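Local coordinates for protein PfEMP1 variant 1 of strain MC (Plasmodium falciparum, PDB 5LGD) that binds the human scavenger receptor CD36 (platelet glycoprotein 4) through the CIDRα domain described here, consistent with a role in adhesion to host cells, at residues B[115-121]-B[144-148]; B[55-60]-B[149-153]; B[9-13]-B[86-90]. All coordinates share one frame. Numbering follows the deposited sequence.

Interaction 1. Residues B[115-121]-B[144-148]; sequences LLEQAGV and TIDKL
Residues 115-118 belong to the C-terminal end of helix 106-118, and Gly120 is the first residue to leave helical phi/psi; residues 144-148 are the helical start of helix 144-162. Set Ala119 against Leu148 at a CA–CA distance of 6.4 Å and Val121 against Thr144 at 6.7 Å. Gly120 takes phi/psi of 78°/7°, a positive phi that by itself favours glycine. Val121 N then donates to Leu116 O at 3.0 Å, and Gly120 N makes a weak bond to Glu117 O at 3.3 Å. This is a Schellman motif, here the C-terminal end of a helix laid against the first turns of a bundle helix. Ala119 and Val121 both send their CA-to-CB bonds toward 144-148. Val121 (chi1 t) places CG1 3.8 Å from Thr144 CG2 and CG2 4.2 Å from Lys147 CB. Leu148, in the tp rotamer, reaches across with both methyls; the closest pairs are Leu148 CD1 to Ala119 CB at 3.7 Å, Leu148 CD2 to Leu115 CD2 at 4.1 Å and Leu148 CD2 to Leu116 CD2 at 4.2 Å. Leu116 is mt; Leu115 has chi1 t with chi2 at 96°, between wells. Met18 and Leu19 of helix 7-29 also touch Leu148. Thr144 (chi1 m) offers its methyl to this contact, whereas its OG1 hydrogen-bonds to Leu90 O. At the exposed border Lys147, with chi1 m, chi2 -112°, chi3 m and chi4 t, bends back so that NZ donates to the Gly120 carbonyl O at 3.2 Å.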
loop_
_atom_site.group_PDB
_atom_site.type_symbol
_atom_site.label_atom_id
_atom_site.label_comp_id
_atom_site.label_asym_id
_atom_site.label_seq_id
_atom_site.Cartn_x
_atom_site.Cartn_y
_atom_site.Cartn_z
ATOM N N LEU B 115 -28.683 20.293 21.735
ATOM C CA LEU B 115 -28.469 21.643 21.191
ATOM C C LEU B 115 -28.521 21.608 19.656
ATOM O O LEU B 115 -29.190 22.444 19.055
ATOM C CB LEU B 115 -27.114 22.219 21.670
ATOM C CG LEU B 115 -26.791 23.676 21.270
ATOM C CD1 LEU B 115 -27.165 24.647 22.405
ATOM C CD2 LEU B 115 -25.335 23.829 20.993
ATOM N N LEU B 116 -27.852 20.625 19.032
ATOM C CA LEU B 116 -27.841 20.495 17.575
ATOM C C LEU B 116 -29.203 20.038 17.037
ATOM O O LEU B 116 -29.617 20.518 15.979
ATOM C CB LEU B 116 -26.710 19.557 17.109
ATOM C CG LEU B 116 -25.264 19.947 17.452
ATOM C CD1 LEU B 116 -24.309 18.885 16.982
ATOM C CD2 LEU B 116 -24.877 21.311 16.829
ATOM N N GLU B 117 -29.906 19.129 17.777
ATOM C CA GLU B 117 -31.250 18.638 17.424
ATOM C C GLU B 117 -32.213 19.800 17.368
ATOM O O GLU B 117 -32.929 19.935 16.375
ATOM C CB GLU B 117 -31.772 17.543 18.391
ATOM C CG GLU B 117 -31.275 16.137 18.053
ATOM C CD GLU B 117 -31.491 14.998 19.046
ATOM O OE1 GLU B 117 -31.953 15.244 20.187
ATOM O OE2 GLU B 117 -31.173 13.844 18.673
ATOM N N GLN B 118 -32.185 20.676 18.406
ATOM C CA GLN B 118 -33.035 21.863 18.499
ATOM C C GLN B 118 -32.635 22.971 17.542
ATOM O O GLN B 118 -33.409 23.903 17.363
ATOM C CB GLN B 118 -33.134 22.387 19.940
ATOM C CG GLN B 118 -34.093 21.579 20.826
ATOM C CD GLN B 118 -35.582 21.783 20.577
ATOM O OE1 GLN B 118 -36.429 21.249 21.310
ATOM N NE2 GLN B 118 -35.953 22.560 19.565
ATOM N N ALA B 119 -31.458 22.863 16.907
ATOM C CA ALA B 119 -30.974 23.849 15.934
ATOM C C ALA B 119 -31.265 23.442 14.484
ATOM O O ALA B 119 -30.882 24.157 13.551
ATOM C CB ALA B 119 -29.483 24.084 16.124
ATOM N N GLY B 120 -31.913 22.296 14.300
ATOM C CA GLY B 120 -32.212 21.762 12.973
ATOM C C GLY B 120 -31.035 21.084 12.286
ATOM O O GLY B 120 -31.126 20.712 11.108
ATOM N N VAL B 121 -29.914 20.926 13.024
ATOM C CA VAL B 121 -28.685 20.274 12.566
ATOM C C VAL B 121 -28.747 18.762 12.894
ATOM O O VAL B 121 -28.249 17.937 12.112
ATOM C CB VAL B 121 -27.402 20.947 13.124
ATOM C CG1 VAL B 121 -26.209 20.652 12.227
ATOM C CG2 VAL B 121 -27.572 22.456 13.277
ATOM N N THR B 144 -21.709 22.347 9.657
ATOM C CA THR B 144 -22.504 22.191 10.891
ATOM C C THR B 144 -22.333 23.419 11.800
ATOM O O THR B 144 -23.331 23.960 12.289
ATOM C CB THR B 144 -22.062 20.897 11.601
ATOM O OG1 THR B 144 -22.557 19.767 10.875
ATOM C CG2 THR B 144 -22.516 20.814 13.066
ATOM N N ILE B 145 -21.056 23.843 12.014
ATOM C CA ILE B 145 -20.684 25.013 12.815
ATOM C C ILE B 145 -21.352 26.240 12.231
ATOM O O ILE B 145 -21.978 26.994 12.971
ATOM C CB ILE B 145 -19.139 25.152 12.972
ATOM C CG1 ILE B 145 -18.499 23.878 13.614
ATOM C CG2 ILE B 145 -18.720 26.428 13.704
ATOM C CD1 ILE B 145 -19.015 23.442 15.079
ATOM N N ASP B 146 -21.269 26.410 10.899
ATOM C CA ASP B 146 -21.890 27.507 10.163
ATOM C C ASP B 146 -23.440 27.483 10.325
ATOM O O ASP B 146 -24.035 28.510 10.659
ATOM C CB ASP B 146 -21.480 27.426 8.697
ATOM C CG ASP B 146 -19.982 27.573 8.479
ATOM O OD1 ASP B 146 -19.474 28.714 8.584
ATOM O OD2 ASP B 146 -19.337 26.569 8.097
ATOM N N LYS B 147 -24.067 26.300 10.163
ATOM C CA LYS B 147 -25.513 26.099 10.338
ATOM C C LYS B 147 -25.910 26.519 11.757
ATOM O O LYS B 147 -26.879 27.270 11.925
ATOM C CB LYS B 147 -25.885 24.619 10.122
ATOM C CG LYS B 147 -26.101 24.230 8.661
ATOM C CD LYS B 147 -27.574 23.889 8.373
ATOM C CE LYS B 147 -28.070 22.585 8.974
ATOM N NZ LYS B 147 -29.557 22.513 8.981
ATOM N N LEU B 148 -25.120 26.066 12.773
ATOM C CA LEU B 148 -25.332 26.416 14.177
ATOM C C LEU B 148 -25.166 27.889 14.451
ATOM O O LEU B 148 -26.053 28.476 15.078
ATOM C CB LEU B 148 -24.483 25.584 15.153
ATOM C CG LEU B 148 -24.787 25.868 16.621
ATOM C CD1 LEU B 148 -26.165 25.360 17.005
ATOM C CD2 LEU B 148 -23.756 25.301 17.502
#

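Interaction 2. Residues B[55-60]-B[149-153]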
loop_
_atom_site.group_PDB
_atom_site.type_symbol
_atom_site.label_atom_id
_atom_site.label_comp_id
_atom_site.label_asym_id
_atom_site.label_seq_id
_atom_site.Cartn_x
_atom_site.Cartn_y
_atom_site.Cartn_z
ATOM N N TRP B 55 -21.506 37.609 21.058
ATOM C CA TRP B 55 -20.808 36.339 21.062
ATOM C C TRP B 55 -20.942 35.647 19.727
ATOM O O TRP B 55 -19.933 35.172 19.237
ATOM C CB TRP B 55 -21.364 35.436 22.178
ATOM C CG TRP B 55 -20.773 34.059 22.225
ATOM C CD1 TRP B 55 -19.573 33.694 22.765
ATOM C CD2 TRP B 55 -21.385 32.854 21.757
ATOM N NE1 TRP B 55 -19.408 32.332 22.676
ATOM C CE2 TRP B 55 -20.516 31.787 22.081
ATOM C CE3 TRP B 55 -22.589 32.569 21.087
ATOM C CZ2 TRP B 55 -20.804 30.461 21.741
ATOM C CZ3 TRP B 55 -22.886 31.248 20.789
ATOM C CH2 TRP B 55 -21.996 30.214 21.109
ATOM N N VAL B 56 -22.171 35.576 19.144
ATOM C CA VAL B 56 -22.436 34.926 17.843
ATOM C C VAL B 56 -21.552 35.541 16.746
ATOM O O VAL B 56 -20.913 34.794 16.016
ATOM C CB VAL B 56 -23.936 34.908 17.416
ATOM C CG1 VAL B 56 -24.156 34.015 16.196
ATOM C CG2 VAL B 56 -24.848 34.471 18.548
ATOM N N GLU B 57 -21.466 36.883 16.676
ATOM C CA GLU B 57 -20.631 37.581 15.693
ATOM C C GLU B 57 -19.137 37.325 15.919
ATOM O O GLU B 57 -18.436 37.057 14.946
ATOM C CB GLU B 57 -20.965 39.081 15.593
ATOM C CG GLU B 57 -21.593 39.476 14.263
ATOM C CD GLU B 57 -20.820 39.110 13.006
ATOM O OE1 GLU B 57 -19.701 39.642 12.816
ATOM O OE2 GLU B 57 -21.333 38.291 12.210
ATOM N N GLN B 58 -18.673 37.318 17.194
ATOM C CA GLN B 58 -17.283 36.978 17.583
ATOM C C GLN B 58 -16.915 35.558 17.125
ATOM O O GLN B 58 -15.814 35.351 16.604
ATOM C CB GLN B 58 -17.088 37.060 19.114
ATOM C CG GLN B 58 -16.196 38.212 19.566
ATOM C CD GLN B 58 -16.857 39.099 20.611
ATOM O OE1 GLN B 58 -17.069 40.302 20.396
ATOM N NE2 GLN B 58 -17.170 38.540 21.777
ATOM N N LYS B 59 -17.832 34.573 17.331
ATOM C CA LYS B 59 -17.575 33.182 16.930
ATOM C C LYS B 59 -17.633 33.018 15.411
ATOM O O LYS B 59 -16.813 32.288 14.872
ATOM C CB LYS B 59 -18.472 32.172 17.670
ATOM C CG LYS B 59 -18.491 32.341 19.202
ATOM C CD LYS B 59 -17.489 31.436 19.924
ATOM C CE LYS B 59 -16.222 32.169 20.306
ATOM N NZ LYS B 59 -15.118 31.224 20.678
ATOM N N LYS B 60 -18.554 33.738 14.720
ATOM C CA LYS B 60 -18.674 33.749 13.256
ATOM C C LYS B 60 -17.369 34.224 12.596
ATOM O O LYS B 60 -16.940 33.645 11.584
ATOM C CB LYS B 60 -19.837 34.657 12.809
ATOM C CG LYS B 60 -21.194 33.937 12.834
ATOM C CD LYS B 60 -22.372 34.783 12.307
ATOM C CE LYS B 60 -22.216 35.331 10.894
ATOM N NZ LYS B 60 -22.061 34.265 9.861
ATOM N N LEU B 149 -24.070 28.510 13.952
ATOM C CA LEU B 149 -23.878 29.957 14.120
ATOM C C LEU B 149 -24.994 30.777 13.438
ATOM O O LEU B 149 -25.371 31.820 13.960
ATOM C CB LEU B 149 -22.477 30.430 13.715
ATOM C CG LEU B 149 -21.326 29.992 14.646
ATOM C CD1 LEU B 149 -19.971 30.360 14.043
ATOM C CD2 LEU B 149 -21.485 30.568 16.084
ATOM N N GLN B 150 -25.586 30.253 12.346
ATOM C CA GLN B 150 -26.718 30.885 11.650
ATOM C C GLN B 150 -27.956 30.801 12.563
ATOM O O GLN B 150 -28.646 31.807 12.772
ATOM C CB GLN B 150 -26.986 30.191 10.302
ATOM C CG GLN B 150 -26.321 30.885 9.109
ATOM C CD GLN B 150 -25.577 29.985 8.148
ATOM O OE1 GLN B 150 -26.029 28.893 7.766
ATOM N NE2 GLN B 150 -24.448 30.484 7.661
ATOM N N HIS B 151 -28.191 29.600 13.150
ATOM C CA HIS B 151 -29.291 29.345 14.085
ATOM C C HIS B 151 -29.189 30.275 15.301
ATOM O O HIS B 151 -30.204 30.813 15.758
ATOM C CB HIS B 151 -29.302 27.871 14.529
ATOM C CG HIS B 151 -30.249 27.592 15.654
ATOM N ND1 HIS B 151 -31.578 27.297 15.418
ATOM C CD2 HIS B 151 -30.036 27.623 16.990
ATOM C CE1 HIS B 151 -32.123 27.133 16.609
ATOM N NE2 HIS B 151 -31.234 27.318 17.588
ATOM N N GLU B 152 -27.959 30.472 15.797
ATOM C CA GLU B 152 -27.647 31.318 16.946
ATOM C C GLU B 152 -27.984 32.772 16.669
ATOM O O GLU B 152 -28.485 33.462 17.552
ATOM C CB GLU B 152 -26.178 31.135 17.380
ATOM C CG GLU B 152 -25.873 29.770 17.989
ATOM C CD GLU B 152 -26.624 29.417 19.261
ATOM O OE1 GLU B 152 -26.053 29.628 20.355
ATOM O OE2 GLU B 152 -27.732 28.834 19.167
ATOM N N GLN B 153 -27.726 33.226 15.439
ATOM C CA GLN B 153 -28.024 34.580 14.979
ATOM C C GLN B 153 -29.544 34.828 14.981
ATOM O O GLN B 153 -29.973 35.933 15.294
ATOM C CB GLN B 153 -27.441 34.793 13.583
ATOM C CG GLN B 153 -27.330 36.262 13.170
ATOM C CD GLN B 153 -26.171 36.955 13.858
ATOM O OE1 GLN B 153 -25.004 36.805 13.466
ATOM N NE2 GLN B 153 -26.472 37.746 14.886
#
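Leu149 loses more surface than any other residue here, 92 Å², because its CA-to-CB bond points at helix 45-70 and its mt rotamer carries both methyls onto the backbone-proximal parts of two lysines. CD1 sits 3.7 Å from Lys60 CA, CD2 sits 3.8 Å from Lys59 CB, and Leu149 CB is 3.8 Å from Lys60 CG. Val56 (71 Å²) is the answering residue on the other helix. Its CG1 lies 3.4 Å from Leu149 O, 3.7 Å from Glu152 CB and 3.7 Å from Gln153 N, so one methyl rests on the backbone and side chains of a single turn. Gln153 (56 Å²) extends the contact: its OE1 lies 3.5 Å from Lys60 CD, packing on the aliphatic chain. The two segments run antiparallel, at 158° with axes 9.6 Å apart, and Val56 and Gln153 have CA atoms at 6.3 Å. They belong to long helices of the CIDRα three-helix bundle, the third being helix 7-29, and the Cys49–Cys159 disulfide ties the same two helices together in a matching antiparallel register. Helix 7-29 also takes the charge of Glu152, through a hydrogen bond to Ser22 and a salt bridge to Arg26, and Glu152 OE1 also lies 3.6 Å from Trp55 CZ3, at the edge of the ring. With neither a hydrogen bond nor a salt bridge between the segments, and much of the 398 Å² contact made by methyls and aliphatic lengths of lysine chains, cohesion here rests largely on close van der Waals fit.

Interaction 3. Residues B[9-13]-B[86-90]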
loop_
_atom_site.group_PDB
_atom_site.type_symbol
_atom_site.label_atom_id
_atom_site.label_comp_id
_atom_site.label_asym_id
_atom_site.label_seq_id
_atom_site.Cartn_x
_atom_site.Cartn_y
_atom_site.Cartn_z
ATOM N N ALA B 9 -5.015 20.447 17.302
ATOM C CA ALA B 9 -5.381 20.608 18.723
ATOM C C ALA B 9 -6.276 21.825 18.937
ATOM O O ALA B 9 -7.294 21.726 19.634
ATOM C CB ALA B 9 -4.128 20.744 19.574
ATOM N N PHE B 10 -5.892 22.982 18.333
ATOM C CA PHE B 10 -6.649 24.216 18.463
ATOM C C PHE B 10 -8.045 24.100 17.879
ATOM O O PHE B 10 -9.018 24.500 18.528
ATOM C CB PHE B 10 -5.889 25.406 17.852
ATOM C CG PHE B 10 -6.647 26.698 17.993
ATOM C CD1 PHE B 10 -6.570 27.440 19.160
ATOM C CD2 PHE B 10 -7.459 27.164 16.963
ATOM C CE1 PHE B 10 -7.314 28.610 19.309
ATOM C CE2 PHE B 10 -8.167 28.358 17.096
ATOM C CZ PHE B 10 -8.121 29.050 18.281
ATOM N N PHE B 11 -8.127 23.575 16.643
ATOM C CA PHE B 11 -9.365 23.362 15.893
ATOM C C PHE B 11 -10.469 22.684 16.749
ATOM O O PHE B 11 -11.590 23.189 16.834
ATOM C CB PHE B 11 -9.073 22.549 14.599
ATOM C CG PHE B 11 -10.272 22.294 13.716
ATOM C CD1 PHE B 11 -11.164 21.261 14.002
ATOM C CD2 PHE B 11 -10.540 23.117 12.628
ATOM C CE1 PHE B 11 -12.295 21.052 13.204
ATOM C CE2 PHE B 11 -11.647 22.880 11.800
ATOM C CZ PHE B 11 -12.533 21.879 12.115
ATOM N N TRP B 12 -10.139 21.555 17.380
ATOM C CA TRP B 12 -11.099 20.787 18.162
ATOM C C TRP B 12 -11.440 21.417 19.478
ATOM O O TRP B 12 -12.611 21.415 19.854
ATOM C CB TRP B 12 -10.623 19.343 18.309
ATOM C CG TRP B 12 -10.680 18.678 16.975
ATOM C CD1 TRP B 12 -9.627 18.338 16.176
ATOM C CD2 TRP B 12 -11.864 18.450 16.201
ATOM N NE1 TRP B 12 -10.085 17.828 14.987
ATOM C CE2 TRP B 12 -11.459 17.864 14.985
ATOM C CE3 TRP B 12 -13.235 18.597 16.460
ATOM C CZ2 TRP B 12 -12.368 17.460 14.018
ATOM C CZ3 TRP B 12 -14.131 18.211 15.492
ATOM C CH2 TRP B 12 -13.697 17.647 14.289
ATOM N N MET B 13 -10.467 22.058 20.110
ATOM C CA MET B 13 -10.659 22.816 21.343
ATOM C C MET B 13 -11.658 23.969 21.118
ATOM O O MET B 13 -12.512 24.201 21.966
ATOM C CB MET B 13 -9.311 23.398 21.801
ATOM C CG MET B 13 -9.341 23.928 23.218
ATOM S SD MET B 13 -8.365 25.431 23.410
ATOM C CE MET B 13 -9.171 26.534 22.202
ATOM N N LEU B 86 -13.819 19.544 5.174
ATOM C CA LEU B 86 -14.366 20.244 6.337
ATOM C C LEU B 86 -15.787 19.759 6.674
ATOM O O LEU B 86 -16.107 19.543 7.842
ATOM C CB LEU B 86 -14.444 21.754 6.000
ATOM C CG LEU B 86 -13.676 22.760 6.878
ATOM C CD1 LEU B 86 -14.242 24.123 6.715
ATOM C CD2 LEU B 86 -13.724 22.397 8.362
ATOM N N GLN B 87 -16.641 19.652 5.641
ATOM C CA GLN B 87 -18.014 19.224 5.760
ATOM C C GLN B 87 -18.114 17.816 6.296
ATOM O O GLN B 87 -18.885 17.612 7.216
ATOM C CB GLN B 87 -18.747 19.372 4.435
ATOM C CG GLN B 87 -20.237 19.115 4.504
ATOM C CD GLN B 87 -20.911 19.833 3.379
ATOM O OE1 GLN B 87 -21.643 20.798 3.594
ATOM N NE2 GLN B 87 -20.605 19.434 2.153
ATOM N N THR B 88 -17.310 16.864 5.772
ATOM C CA THR B 88 -17.280 15.473 6.256
ATOM C C THR B 88 -16.919 15.463 7.749
ATOM O O THR B 88 -17.580 14.816 8.549
ATOM C CB THR B 88 -16.249 14.652 5.432
ATOM O OG1 THR B 88 -16.623 14.677 4.062
ATOM C CG2 THR B 88 -16.118 13.185 5.900
ATOM N N LEU B 89 -15.869 16.200 8.108
ATOM C CA LEU B 89 -15.307 16.282 9.460
ATOM C C LEU B 89 -16.289 16.786 10.531
ATOM O O LEU B 89 -16.248 16.361 11.704
ATOM C CB LEU B 89 -14.098 17.214 9.329
ATOM C CG LEU B 89 -12.922 17.111 10.288
ATOM C CD1 LEU B 89 -12.356 15.646 10.438
ATOM C CD2 LEU B 89 -11.836 18.091 9.829
ATOM N N LEU B 90 -17.197 17.665 10.110
ATOM C CA LEU B 90 -18.143 18.327 11.002
ATOM C C LEU B 90 -19.561 17.805 10.922
ATOM O O LEU B 90 -20.400 18.294 11.665
ATOM C CB LEU B 90 -18.080 19.851 10.783
ATOM C CG LEU B 90 -16.723 20.460 11.125
ATOM C CD1 LEU B 90 -16.616 21.888 10.655
ATOM C CD2 LEU B 90 -16.429 20.357 12.631
#
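Ala9 opens a helical segment whose first two residues do not reach 86-90; Phe10 instead touches Ile66 of helix 45-70. Phe11 is the first to cross. Its CA-to-CB bond points at the other helix and chi1 is t, which extends the ring so that its tip, CZ, lies 4.0 Å from Leu86 CD2, 4.2 Å from Leu90 CD2 and 4.5 Å from Leu89 CD2. The Leu86 methyl meets the ring at its edge. Trp12 starts sideways, but its m rotamer swings the six-membered part of the indole across: CZ2 is 3.8 Å from Leu89 CG, again at the ring edge, and CH2 is 4.2 Å from Leu90 CD2. Met13 turns to Tyr103 and Met5 instead. The helix axes stay 13.8 Å apart at closest and the segments diverge by 54°, with no CA pair nearer than the 10.3 Å of Trp12 and Leu90, so only long side chains could bridge the gap. CD36 lies against this part of the CIDRα domain. An aromatic side chain of CD36 meets Phe11 edge-to-face, and apolar or aromatic side chains of CD36 pack on Trp12, Thr88 and Leu89. Phe70 of helix 45-70 packs on Leu86 and Leu89, while Leu95 packs on Trp12 and Leu90. The chemistry implies a contact held by van der Waals packing and the hydrophobic effect; Phe11, Trp12 and Leu89 also meet CD36, which is consistent with these residues forming part of a hydrophobic receptor-binding surface.

In the fold
Of the three, interaction 3 is the one that CD36 touches; neither segment pair of interactions 1 and 2 meets the receptor. Interaction 1 connects the other two. Toward interaction 3, Thr144 OG1 lies 2.7 Å from Leu90 O, a probable hydrogen bond, and Ile145 CG1 packs 4.0 Å from Leu90 CD1; the centres are 15 Å apart. Toward interaction 2, with centres 11 Å apart, Ala119 CA lies 3.5 Å from His151 ND1, and helix 144-162 serves both in successive turns. Interactions 2 and 3 do not touch: centres 17 Å apart, nearest atoms about 8 Å. Their segments alternate in sequence, in the order 9-13, 55-60, 86-90, 149-153.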